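Local atomic coordinates of acidocalcisomal pyrophosphatase (Trypanosoma brucei brucei, PDB entry 5C5V), a protein that probably hydrolyses inorganic pyrophosphate to phosphate with the help of magnesium ions. Residues K6-R11 and S81-D86; R34-N39 and K46-E51; D224-G229 and D287-W292; H276-P279 and G284-D287; E167-E172 and P176-I181. One frame throughout, in Å; residues are numbered along the deposited sequence.

Contact 1: residues K6-R11 and S81-D86; sequences KKIMSR and SMVSAD
I8 and V83 make the main contact here, where helix 3-14 passes helix 73-87 in the N-terminal helical part of the chain. The packing is apolar. I8 CG2 lies 3.8 Å from V83 CG1, the two side chains slanting across one another. The sulfur of M9 comes to the same methyl from a neighbouring position, with M9 SD 4.0 Å from V83 CG1, and here the chains run nearly perpendicular. M9 gets there because its chain folds at both chi2 (-57°) and chi3, curling back from a CB that does not aim at the other helix. V83 CG1 is therefore met by a branched residue and a thioether together.

The looser touch is at the edge, where I8 CD1 sits 4.3 Å from S84 OG, a van der Waals approach and nothing more. The axes of these two short segments come within 9.9 Å at an angle of 77°, so the helices meet over a small patch. F64, W65 and W68 of helix 61-69 cover M9, while V83 also touches L36. A polar tie between the same helices comes just beyond these segments, from R11 to F87 O. The contact itself therefore rests on burial and fit.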
# COMPACT_ATOMS: atom_id res chain seq x y z
N LYS A 6 28.05 -8.65 33.51
CA LYS A 6 29.00 -8.64 32.41
C LYS A 6 28.52 -7.77 31.24
O LYS A 6 29.31 -7.08 30.60
CB LYS A 6 29.27 -10.07 31.93
CG LYS A 6 30.32 -10.15 30.85
CD LYS A 6 30.63 -11.58 30.48
CE LYS A 6 31.89 -11.64 29.64
NZ LYS A 6 32.29 -13.04 29.33
N LYS A 7 27.22 -7.80 30.96
CA LYS A 7 26.66 -7.00 29.87
C LYS A 7 26.66 -5.51 30.22
O LYS A 7 26.97 -4.67 29.37
CB LYS A 7 25.24 -7.47 29.54
CG LYS A 7 25.21 -8.85 28.91
CD LYS A 7 23.87 -9.13 28.27
CE LYS A 7 23.78 -10.57 27.80
NZ LYS A 7 24.50 -10.78 26.50
N ILE A 8 26.34 -5.20 31.46
CA ILE A 8 26.45 -3.84 31.96
C ILE A 8 27.87 -3.31 31.76
O ILE A 8 28.06 -2.20 31.28
CB ILE A 8 26.07 -3.75 33.45
CG1 ILE A 8 24.57 -4.01 33.62
CG2 ILE A 8 26.46 -2.41 34.03
CD1 ILE A 8 24.08 -3.97 35.04
N MET A 9 28.87 -4.13 32.10
CA MET A 9 30.26 -3.71 32.00
C MET A 9 30.70 -3.64 30.55
O MET A 9 31.59 -2.88 30.19
CB MET A 9 31.18 -4.65 32.78
CG MET A 9 30.93 -4.66 34.27
SD MET A 9 31.09 -3.04 35.03
CE MET A 9 32.86 -2.79 35.01
N SER A 10 30.08 -4.47 29.72
CA SER A 10 30.34 -4.46 28.29
C SER A 10 29.84 -3.17 27.62
O SER A 10 30.51 -2.63 26.75
CB SER A 10 29.72 -5.68 27.64
OG SER A 10 30.15 -5.78 26.30
N ARG A 11 28.68 -2.69 28.03
CA ARG A 11 28.18 -1.40 27.54
C ARG A 11 29.01 -0.25 28.12
O ARG A 11 29.27 0.75 27.45
CB ARG A 11 26.70 -1.22 27.89
CG ARG A 11 25.78 -2.13 27.09
CD ARG A 11 24.31 -1.78 27.30
NE ARG A 11 23.90 -2.02 28.67
CZ ARG A 11 23.39 -3.17 29.10
NH1 ARG A 11 23.22 -4.18 28.25
NH2 ARG A 11 23.04 -3.31 30.37
N SER A 81 27.38 0.83 42.01
CA SER A 81 26.06 1.43 42.12
C SER A 81 25.92 2.57 41.12
O SER A 81 24.86 2.78 40.55
CB SER A 81 25.79 1.92 43.54
OG SER A 81 24.50 2.50 43.62
N MET A 82 27.01 3.31 40.92
CA MET A 82 27.03 4.36 39.90
C MET A 82 26.95 3.75 38.51
O MET A 82 26.13 4.15 37.70
CB MET A 82 28.28 5.23 40.03
CG MET A 82 28.46 6.19 38.85
SD MET A 82 30.09 6.97 38.78
CE MET A 82 31.19 5.55 38.90
N VAL A 83 27.80 2.76 38.26
CA VAL A 83 27.85 2.06 36.98
C VAL A 83 26.47 1.53 36.62
O VAL A 83 25.99 1.72 35.49
CB VAL A 83 28.83 0.88 37.01
CG1 VAL A 83 28.73 0.08 35.74
CG2 VAL A 83 30.25 1.38 37.23
N SER A 84 25.82 0.90 37.59
CA SER A 84 24.53 0.28 37.36
C SER A 84 23.47 1.30 36.98
O SER A 84 22.64 1.06 36.12
CB SER A 84 24.08 -0.50 38.60
OG SER A 84 23.01 -1.38 38.29
N ALA A 85 23.51 2.46 37.62
CA ALA A 85 22.56 3.53 37.33
C ALA A 85 22.72 4.05 35.89
O ALA A 85 21.74 4.37 35.21
CB ALA A 85 22.72 4.67 38.32
N ASP A 86 23.96 4.14 35.44
CA ASP A 86 24.27 4.72 34.14
C ASP A 86 24.15 3.72 32.99
O ASP A 86 23.80 4.10 31.88
CB ASP A 86 25.67 5.33 34.16
CG ASP A 86 25.74 6.61 34.94
OD1 ASP A 86 24.69 7.28 35.05
OD2 ASP A 86 26.83 6.97 35.42

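Contact 2: residues R34-N39 and K46-E51; sequences RYLGRN and KAMKAE
This is a helix-to-helix packing contact in the N-terminal, EF-hand-type helical domain: L36, on the last turn of helix 26-36, and G37 next to it meet M48 on helix 43-53, the next helix along the chain. Only a short connection separates the two, so the chain leaves the first helix, turns, and comes back to lay the second against it. The closest pair of CA atoms is G37 and M48, 8.2 Å apart, a spacing that one long side chain bridges.

That side chain is M48, and it does nearly all the work. Its CG stands anti to the backbone N (chi1 166°) and chi2 is extended too, which sends the thioether straight out from its helix; at chi3 (59°) the chain bends and turns the terminal methyl aside. M48 SD then rests 3.9 Å from L36 CB, at the root of the leucine and not at its tip. W67 of helix 61-69 touches both L36 and M48, and L36 also packs on V83 of helix 73-87, so the pair belongs to a core shared by several helices. At the margin, K49 reaches along to a salt bridge with E30 on helix 26-36, a charged clasp beside the apolar centre.

The turn out of helix 26-36 carries a backbone bond, R38 N to Y35 O at 3.1 Å. G37 has no side chain in the way, and the methyl of M48 comes right up to the main chain there: M48 CE is 3.7 Å from G37 CA and 3.8 Å from G37 N.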
# COMPACT_ATOMS: atom_id res chain seq x y z
N ARG A 34 39.17 7.42 36.10
CA ARG A 34 38.56 8.64 36.61
C ARG A 34 37.04 8.47 36.78
O ARG A 34 36.44 9.07 37.67
CB ARG A 34 38.85 9.81 35.67
CG ARG A 34 38.38 11.16 36.19
N TYR A 35 36.42 7.64 35.95
CA TYR A 35 34.98 7.43 36.04
C TYR A 35 34.61 6.43 37.15
O TYR A 35 33.77 6.72 38.00
CB TYR A 35 34.41 6.95 34.70
CG TYR A 35 32.98 6.45 34.77
CD1 TYR A 35 31.93 7.33 34.98
CD2 TYR A 35 32.69 5.11 34.61
CE1 TYR A 35 30.62 6.89 35.05
CE2 TYR A 35 31.39 4.66 34.67
CZ TYR A 35 30.36 5.55 34.89
OH TYR A 35 29.06 5.09 34.95
N LEU A 36 35.23 5.25 37.14
CA LEU A 36 34.96 4.23 38.14
C LEU A 36 35.30 4.75 39.54
O LEU A 36 34.65 4.40 40.52
CB LEU A 36 35.76 2.97 37.84
CG LEU A 36 35.23 2.17 36.64
CD1 LEU A 36 36.16 1.02 36.33
CD2 LEU A 36 33.83 1.65 36.92
N GLY A 37 36.31 5.60 39.58
CA GLY A 37 36.87 6.19 40.78
C GLY A 37 36.12 7.40 41.31
O GLY A 37 36.49 7.96 42.35
N ARG A 38 35.07 7.80 40.62
CA ARG A 38 34.33 8.99 40.99
C ARG A 38 33.74 8.94 42.41
O ARG A 38 33.60 9.97 43.06
CB ARG A 38 33.20 9.22 39.97
CG ARG A 38 32.54 10.59 40.04
CD ARG A 38 31.49 10.77 38.94
NE ARG A 38 32.08 10.81 37.60
CZ ARG A 38 32.35 11.94 36.94
NH1 ARG A 38 32.09 13.12 37.49
NH2 ARG A 38 32.90 11.88 35.73
N ASN A 39 33.43 7.76 42.91
CA ASN A 39 32.91 7.68 44.25
C ASN A 39 33.97 7.15 45.18
O ASN A 39 33.67 6.47 46.16
CB ASN A 39 31.66 6.82 44.29
CG ASN A 39 30.51 7.46 43.55
OD1 ASN A 39 30.00 6.94 42.55
ND2 ASN A 39 30.09 8.63 44.04
N LYS A 46 44.05 4.50 43.57
CA LYS A 46 45.48 4.34 43.27
C LYS A 46 45.72 2.87 42.95
O LYS A 46 46.34 2.53 41.94
CB LYS A 46 46.34 4.79 44.45
CG LYS A 46 47.84 4.85 44.22
CD LYS A 46 48.53 5.20 45.53
CE LYS A 46 50.05 5.35 45.39
NZ LYS A 46 50.47 6.52 44.57
N ALA A 47 45.16 2.01 43.80
CA ALA A 47 45.22 0.57 43.60
C ALA A 47 44.55 0.15 42.28
O ALA A 47 44.89 -0.89 41.72
CB ALA A 47 44.55 -0.16 44.77
N MET A 48 43.60 0.95 41.80
CA MET A 48 42.87 0.59 40.59
C MET A 48 43.62 0.91 39.29
O MET A 48 43.81 0.03 38.45
CB MET A 48 41.50 1.27 40.60
CG MET A 48 40.78 1.26 39.27
SD MET A 48 39.09 1.85 39.49
CE MET A 48 39.35 3.48 40.16
N LYS A 49 44.04 2.16 39.11
CA LYS A 49 44.77 2.53 37.90
C LYS A 49 46.12 1.79 37.81
O LYS A 49 46.60 1.47 36.71
CB LYS A 49 45.01 4.04 37.83
CG LYS A 49 45.64 4.47 36.49
CD LYS A 49 45.89 5.96 36.42
CE LYS A 49 44.68 6.69 35.86
NZ LYS A 49 44.96 8.14 35.66
N ALA A 50 46.74 1.54 38.95
CA ALA A 50 47.98 0.79 38.94
C ALA A 50 47.70 -0.63 38.46
O ALA A 50 48.47 -1.19 37.69
CB ALA A 50 48.62 0.78 40.33
N GLU A 51 46.59 -1.21 38.92
CA GLU A 51 46.21 -2.57 38.53
C GLU A 51 45.94 -2.71 37.03
O GLU A 51 46.29 -3.73 36.42
CB GLU A 51 44.98 -3.02 39.33
CG GLU A 51 45.27 -3.49 40.76
CD GLU A 51 44.00 -3.84 41.52
OE1 GLU A 51 42.96 -4.03 40.87
OE2 GLU A 51 44.03 -3.93 42.78

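Contact 3: residues D224-G229 and D287-W292; sequences DAVEIG and DAIREW. With MG (magnesium ion), chain E; MG (magnesium ion), chain G; 2PN (imidodiphosphoric acid), chain C.
I289 CD1 is the meeting point: it lies 4.1 Å from V226 CG1 and 4.0 Å from I228 CG2, where helix 285-295 packs against strand 224-227 in the beta-barrel core of a family I soluble pyrophosphatase. V226 and I289 come tip to tip, whereas I228 and I289 cross at about a right angle. I289 is carried out along its chain by an extended chi2 (173°), which takes CD1 far enough to touch V226 and, just past the strand, I228.

One shell out, W196 touches both V226 and I289. Backbone bonds to V259 and C261 tie the strand to strand 254-263, and E227, on the other face from V226, is held through OE1 by N197 and through OE2 by S263 N. W292 on the helix stacks with Y296, which is hydrogen-bonded to the imidodiphosphate.

The same strand presents D224 to the active site. Its carboxylate bridges two magnesium ions, with OD1 on one and OD2 on the other, each at 2.0 Å. Water 2 also joins both metals. Consistent with the attacking water of related enzymes, it sits 2.8 Å from P2 of the inhibitor, almost directly opposite the P2–N1 bond.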
# COMPACT_ATOMS: atom_id res chain seq x y z
N ASP A 224 -11.66 -15.04 20.83
CA ASP A 224 -11.25 -15.43 19.49
C ASP A 224 -11.06 -14.23 18.58
O ASP A 224 -11.81 -13.26 18.65
CB ASP A 224 -12.28 -16.39 18.89
CG ASP A 224 -12.36 -17.72 19.64
OD1 ASP A 224 -11.31 -18.25 20.04
OD2 ASP A 224 -13.49 -18.21 19.84
N ALA A 225 -10.05 -14.30 17.72
CA ALA A 225 -9.76 -13.20 16.81
C ALA A 225 -9.57 -13.68 15.36
O ALA A 225 -8.99 -14.74 15.12
CB ALA A 225 -8.53 -12.44 17.28
N VAL A 226 -10.07 -12.89 14.42
CA VAL A 226 -9.85 -13.15 13.01
C VAL A 226 -9.00 -12.02 12.44
O VAL A 226 -9.44 -10.87 12.42
CB VAL A 226 -11.18 -13.25 12.23
CG1 VAL A 226 -10.94 -13.88 10.86
CG2 VAL A 226 -12.18 -14.08 13.02
N GLU A 227 -7.80 -12.33 11.99
CA GLU A 227 -6.94 -11.29 11.44
C GLU A 227 -7.03 -11.28 9.90
O GLU A 227 -6.72 -12.27 9.24
CB GLU A 227 -5.50 -11.49 11.91
CG GLU A 227 -4.58 -10.32 11.64
CD GLU A 227 -4.10 -10.29 10.19
OE1 GLU A 227 -3.88 -11.37 9.61
OE2 GLU A 227 -3.93 -9.17 9.64
N ILE A 228 -7.46 -10.16 9.33
CA ILE A 228 -7.90 -10.15 7.92
C ILE A 228 -6.85 -9.63 6.95
O ILE A 228 -7.14 -9.42 5.79
CB ILE A 228 -9.17 -9.31 7.75
CG1 ILE A 228 -8.88 -7.84 8.06
CG2 ILE A 228 -10.30 -9.84 8.63
CD1 ILE A 228 -10.12 -6.96 8.05
N GLY A 229 -5.62 -9.44 7.42
CA GLY A 229 -4.56 -8.97 6.56
C GLY A 229 -4.22 -9.97 5.47
O GLY A 229 -4.78 -11.07 5.42
N ASP A 287 -19.06 -10.47 5.30
CA ASP A 287 -20.11 -11.44 4.95
C ASP A 287 -19.59 -12.88 4.96
O ASP A 287 -20.28 -13.79 5.42
CB ASP A 287 -20.72 -11.15 3.56
CG ASP A 287 -21.70 -9.98 3.56
OD1 ASP A 287 -22.12 -9.53 4.65
OD2 ASP A 287 -22.05 -9.50 2.45
N ALA A 288 -18.41 -13.08 4.39
CA ALA A 288 -17.82 -14.41 4.30
C ALA A 288 -17.44 -14.93 5.69
O ALA A 288 -17.66 -16.10 5.99
CB ALA A 288 -16.61 -14.40 3.39
N ILE A 289 -16.87 -14.05 6.53
CA ILE A 289 -16.54 -14.42 7.91
C ILE A 289 -17.78 -14.86 8.68
O ILE A 289 -17.80 -15.93 9.28
CB ILE A 289 -15.85 -13.26 8.66
CG1 ILE A 289 -14.44 -13.05 8.12
CG2 ILE A 289 -15.76 -13.54 10.15
CD1 ILE A 289 -13.74 -11.82 8.66
N ARG A 290 -18.83 -14.04 8.64
CA ARG A 290 -20.07 -14.35 9.33
C ARG A 290 -20.64 -15.68 8.84
O ARG A 290 -21.06 -16.52 9.65
CB ARG A 290 -21.11 -13.24 9.16
CG ARG A 290 -22.48 -13.51 9.82
CD ARG A 290 -23.35 -12.25 9.85
NE ARG A 290 -23.18 -11.55 8.58
CZ ARG A 290 -23.00 -10.24 8.46
NH1 ARG A 290 -23.01 -9.44 9.51
NH2 ARG A 290 -22.83 -9.73 7.26
N GLU A 291 -20.62 -15.88 7.53
CA GLU A 291 -21.20 -17.08 6.93
C GLU A 291 -20.39 -18.34 7.24
O GLU A 291 -20.95 -19.38 7.58
CB GLU A 291 -21.33 -16.90 5.41
CG GLU A 291 -21.85 -18.15 4.69
CD GLU A 291 -23.32 -18.46 4.96
OE1 GLU A 291 -24.02 -17.66 5.61
OE2 GLU A 291 -23.77 -19.54 4.51
N TRP A 292 -19.07 -18.24 7.11
CA TRP A 292 -18.20 -19.35 7.45
C TRP A 292 -18.46 -19.82 8.91
O TRP A 292 -18.64 -21.01 9.17
CB TRP A 292 -16.74 -18.94 7.26
CG TRP A 292 -15.80 -20.10 7.17
CD1 TRP A 292 -15.31 -20.67 6.02
CD2 TRP A 292 -15.24 -20.84 8.26
NE1 TRP A 292 -14.47 -21.72 6.34
CE2 TRP A 292 -14.41 -21.84 7.71
CE3 TRP A 292 -15.36 -20.75 9.65
CZ2 TRP A 292 -13.71 -22.75 8.50
CZ3 TRP A 292 -14.66 -21.65 10.43
CH2 TRP A 292 -13.85 -22.64 9.85
MG MG E . -14.30 -19.55 21.09
MG MG G . -11.14 -20.16 20.51
P1 2PN C . -14.48 -23.97 17.95
O1 2PN C . -13.89 -25.19 18.71
O2 2PN C . -15.80 -23.55 18.65
O3 2PN C . -14.67 -24.35 16.45
N1 2PN C . -13.39 -22.75 17.97
P2 2PN C . -12.99 -21.88 19.30
O4 2PN C . -12.56 -22.83 20.48
O5 2PN C . -14.24 -21.12 19.72
O6 2PN C . -11.90 -20.96 18.99
O HOH W 1 -13.63 -18.12 22.65
O HOH W 2 -12.77 -20.55 21.71
O HOH W 3 -9.95 -19.26 22.29
O HOH W 4 -9.97 -22.01 21.05
O HOH W 5 -9.38 -19.57 19.59

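Contact 4: residues H276-P279 and G284-D287; sequences HDVP and GCLD
Just before V278, which packs on L286, the carboxylate oxygen D277 OD2 is gripped by two backbone amides: it accepts a hydrogen bond from K273 N and a weak one from D274 N. This ties the side chain back onto the turn leading into helix 277-281. The following residues face helix 285-295, and there the contact becomes wholly apolar.

V278 CG1 is the busiest atom. With chi1 at 177° it stands trans to the backbone N, which brings it 3.6 Å from L286 CD2 and 3.7 Å from L286 CG. About a right angle round from the leucine, V278 CG1 meets C285 CB at 4.0 Å. The second methyl of the leucine serves the proline: L286 CD1 is 3.9 Å from both P279 CG and P279 CD, meeting that side of the ring at a slant. L286 thus forks, one branch for each of two successive residues, and I275 adds to its surroundings.

G284 stands at the N-cap of helix 285-295 with a positive phi (84°), a backbone shape that glycine takes easily, in the turn between the two helices. C285 then points inward, touching W196 and I228, and W161 of a neighbouring subunit packs on it as well. D277 secures its own turn, while between the two segments only aliphatic carbons meet, which implies that the packing of these helices rests on apolar fit.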
# COMPACT_ATOMS: atom_id res chain seq x y z
N HIS A 276 -16.49 -0.26 9.63
CA HIS A 276 -17.15 0.18 8.41
C HIS A 276 -16.18 0.28 7.24
O HIS A 276 -16.60 0.23 6.09
CB HIS A 276 -17.83 1.53 8.65
CG HIS A 276 -18.66 1.56 9.90
ND1 HIS A 276 -19.92 1.01 9.97
CD2 HIS A 276 -18.40 2.08 11.12
CE1 HIS A 276 -20.41 1.19 11.19
NE2 HIS A 276 -19.50 1.83 11.91
N ASP A 277 -14.89 0.40 7.53
CA ASP A 277 -13.91 0.48 6.46
C ASP A 277 -13.65 -0.86 5.82
O ASP A 277 -13.04 -0.91 4.75
CB ASP A 277 -12.60 1.06 6.99
CG ASP A 277 -12.70 2.52 7.29
OD1 ASP A 277 -13.47 3.20 6.58
OD2 ASP A 277 -12.03 2.99 8.24
N VAL A 278 -14.09 -1.94 6.45
CA VAL A 278 -13.78 -3.26 5.92
C VAL A 278 -14.58 -3.56 4.65
O VAL A 278 -14.02 -4.08 3.68
CB VAL A 278 -14.03 -4.38 6.97
CG1 VAL A 278 -13.78 -5.77 6.36
CG2 VAL A 278 -13.16 -4.17 8.22
N PRO A 279 -15.89 -3.24 4.64
CA PRO A 279 -16.64 -3.40 3.39
C PRO A 279 -16.14 -2.47 2.29
O PRO A 279 -16.19 -2.83 1.13
CB PRO A 279 -18.08 -3.05 3.79
CG PRO A 279 -18.15 -3.36 5.25
CD PRO A 279 -16.78 -2.95 5.78
N GLY A 284 -17.13 -7.99 0.87
CA GLY A 284 -17.38 -9.41 1.00
C GLY A 284 -16.66 -10.10 2.15
O GLY A 284 -16.99 -11.24 2.48
N CYS A 285 -15.67 -9.43 2.76
CA CYS A 285 -14.87 -10.04 3.83
C CYS A 285 -15.71 -10.34 5.08
O CYS A 285 -15.75 -11.46 5.56
CB CYS A 285 -13.69 -9.14 4.20
SG CYS A 285 -12.67 -9.79 5.54
N LEU A 286 -16.41 -9.33 5.58
CA LEU A 286 -17.30 -9.50 6.73
C LEU A 286 -18.39 -10.55 6.45
O LEU A 286 -18.61 -11.43 7.28
CB LEU A 286 -17.94 -8.17 7.10
CG LEU A 286 -16.97 -7.08 7.59
CD1 LEU A 286 -17.73 -5.90 8.19
CD2 LEU A 286 -15.96 -7.66 8.59
N ASP A 287 -19.06 -10.47 5.30
CA ASP A 287 -20.11 -11.44 4.95
C ASP A 287 -19.59 -12.88 4.96
O ASP A 287 -20.28 -13.79 5.42
CB ASP A 287 -20.72 -11.15 3.56
CG ASP A 287 -21.70 -9.98 3.56
OD1 ASP A 287 -22.12 -9.53 4.65
OD2 ASP A 287 -22.05 -9.50 2.45

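Contact 5: residues E167-E172 and P176-I181; sequences EIATGE and PIKQDI. With MG (magnesium ion), chain F.
The beta hairpin of strands 166-168 and 177-182 brings E167 to the magnesium site of the pyrophosphatase pocket. E167 and K178 form an antiparallel hydrogen-bonded pair: E167 N gives to K178 O at 2.7 Å, and K178 N returns a bond to E167 O at 2.8 Å. The third rung is A169 N to P176 O, also 2.8 Å. Between these, I168 and I177 are a non-hydrogen-bonded pair whose CG1 atoms touch at 4.0 Å on one face of the sheet.

On the other face E167 runs out straight (chi2 -176°), carrying E167 OE2 to a magnesium ion at 2.2 Å. D180 is stacked on it, the two carboxylate planes 24° apart, and E167 OE2 and D180 OD2 are 3.4 Å from each other. That proximity of like charge is probably eased by the metal, by K165 on E167 OE2, by R187 on D180 OD2, and by water 7, which donates a hydrogen bond to D180 OD2 and binds the same ion. Nearer the turn, K178 CD rests 3.7 Å from A169 CB. K178 NZ makes a long ion pair, 4.0 Å, with E172 OE2, whose stronger partner is R110.

Strand 185-186 pairs beyond 177-182 to complete a three-stranded antiparallel sheet; I177 makes a backbone hydrogen bond to V111 of strand 110-117, and T170 one to L342 at the C terminus.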
# COMPACT_ATOMS: atom_id res chain seq x y z
N GLU A 167 -5.15 -25.03 18.91
CA GLU A 167 -5.77 -24.31 20.02
C GLU A 167 -4.76 -24.20 21.15
O GLU A 167 -3.98 -25.11 21.39
CB GLU A 167 -7.01 -25.05 20.55
CG GLU A 167 -8.30 -24.86 19.78
CD GLU A 167 -9.49 -25.55 20.46
OE1 GLU A 167 -9.31 -26.14 21.56
OE2 GLU A 167 -10.61 -25.51 19.87
N ILE A 168 -4.80 -23.08 21.87
CA ILE A 168 -4.12 -23.01 23.15
C ILE A 168 -4.74 -24.05 24.07
O ILE A 168 -5.96 -24.09 24.22
CB ILE A 168 -4.25 -21.61 23.78
CG1 ILE A 168 -3.53 -20.58 22.90
CG2 ILE A 168 -3.72 -21.63 25.19
CD1 ILE A 168 -3.64 -19.16 23.41
N ALA A 169 -3.92 -24.94 24.63
CA ALA A 169 -4.43 -25.98 25.53
C ALA A 169 -4.67 -25.39 26.92
O ALA A 169 -3.76 -25.33 27.77
CB ALA A 169 -3.48 -27.16 25.59
N THR A 170 -5.90 -24.96 27.16
CA THR A 170 -6.25 -24.28 28.40
C THR A 170 -6.16 -25.23 29.59
O THR A 170 -6.12 -24.81 30.74
CB THR A 170 -7.66 -23.69 28.32
OG1 THR A 170 -8.59 -24.74 27.99
CG2 THR A 170 -7.72 -22.64 27.22
N GLY A 171 -6.11 -26.52 29.30
CA GLY A 171 -6.14 -27.52 30.36
C GLY A 171 -4.77 -27.99 30.80
O GLY A 171 -4.66 -28.73 31.76
N GLU A 172 -3.73 -27.60 30.08
CA GLU A 172 -2.39 -28.08 30.39
C GLU A 172 -1.49 -26.98 30.94
O GLU A 172 -1.63 -25.82 30.57
CB GLU A 172 -1.73 -28.69 29.15
CG GLU A 172 -2.53 -29.82 28.52
CD GLU A 172 -1.93 -30.33 27.23
OE1 GLU A 172 -0.74 -30.02 26.95
OE2 GLU A 172 -2.63 -31.04 26.50
N PRO A 176 0.48 -24.88 26.33
CA PRO A 176 1.05 -24.97 25.00
C PRO A 176 -0.04 -25.05 23.94
O PRO A 176 -1.20 -25.36 24.25
CB PRO A 176 1.85 -26.27 25.05
CG PRO A 176 1.17 -27.09 26.11
CD PRO A 176 0.77 -26.07 27.14
N ILE A 177 0.31 -24.75 22.69
CA ILE A 177 -0.64 -24.96 21.62
C ILE A 177 -0.64 -26.42 21.20
O ILE A 177 0.40 -27.05 21.06
CB ILE A 177 -0.34 -24.07 20.43
CG1 ILE A 177 -0.82 -22.65 20.74
CG2 ILE A 177 -1.04 -24.60 19.20
CD1 ILE A 177 -0.36 -21.62 19.73
N LYS A 178 -1.84 -26.96 21.05
CA LYS A 178 -2.00 -28.32 20.56
C LYS A 178 -3.09 -28.37 19.49
O LYS A 178 -3.81 -27.39 19.25
CB LYS A 178 -2.35 -29.26 21.71
CG LYS A 178 -3.76 -29.10 22.23
CD LYS A 178 -4.02 -30.07 23.37
CE LYS A 178 -5.50 -30.18 23.71
NZ LYS A 178 -5.84 -31.54 24.21
N GLN A 179 -3.19 -29.52 18.83
CA GLN A 179 -4.30 -29.72 17.92
C GLN A 179 -5.50 -30.24 18.71
O GLN A 179 -5.39 -31.20 19.48
CB GLN A 179 -3.93 -30.67 16.78
CG GLN A 179 -4.93 -30.64 15.64
CD GLN A 179 -4.41 -31.29 14.37
OE1 GLN A 179 -3.26 -31.72 14.30
NE2 GLN A 179 -5.27 -31.39 13.37
N ASP A 180 -6.64 -29.59 18.54
CA ASP A 180 -7.88 -30.04 19.13
C ASP A 180 -8.19 -31.47 18.67
O ASP A 180 -7.79 -31.88 17.57
CB ASP A 180 -9.01 -29.08 18.77
CG ASP A 180 -10.25 -29.30 19.59
OD1 ASP A 180 -10.18 -29.99 20.64
OD2 ASP A 180 -11.32 -28.78 19.18
N ILE A 181 -8.88 -32.22 19.52
CA ILE A 181 -9.26 -33.60 19.23
C ILE A 181 -10.77 -33.71 19.01
O ILE A 181 -11.57 -33.31 19.87
CB ILE A 181 -8.87 -34.56 20.39
CG1 ILE A 181 -7.36 -34.48 20.70
CG2 ILE A 181 -9.31 -35.99 20.08
CD1 ILE A 181 -6.48 -34.95 19.56
MG MG F . -12.71 -25.17 20.50
O HOH W 6 -11.83 -25.32 22.53
O HOH W 7 -13.18 -27.16 20.69
O HOH W 8 -14.60 -25.27 21.44

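How the contacts relate
From the N terminus, contact 1 closes the longest loop, joining helix 3-14 to helix 73-87, and contact 2 falls within that loop, folding helix 43-53 onto the end of helix 26-36. The two touch through V83 with L36 and a probable hydrogen bond between D86 OD2 and Y35 OH. On the opposite side of the chain's centre, contact 5 follows in series, closing a tight hairpin; contacts 3 and 4 then end on the same stretch, sharing D287, contact 4 inside the span of contact 3 from strand 224-227 to helix 285-295. They touch through I228 with C285 and V278. Contacts 3 and 5 both deliver carboxylates to the magnesium cluster. Contacts 2 and 4 lie about 67 Å apart between centres.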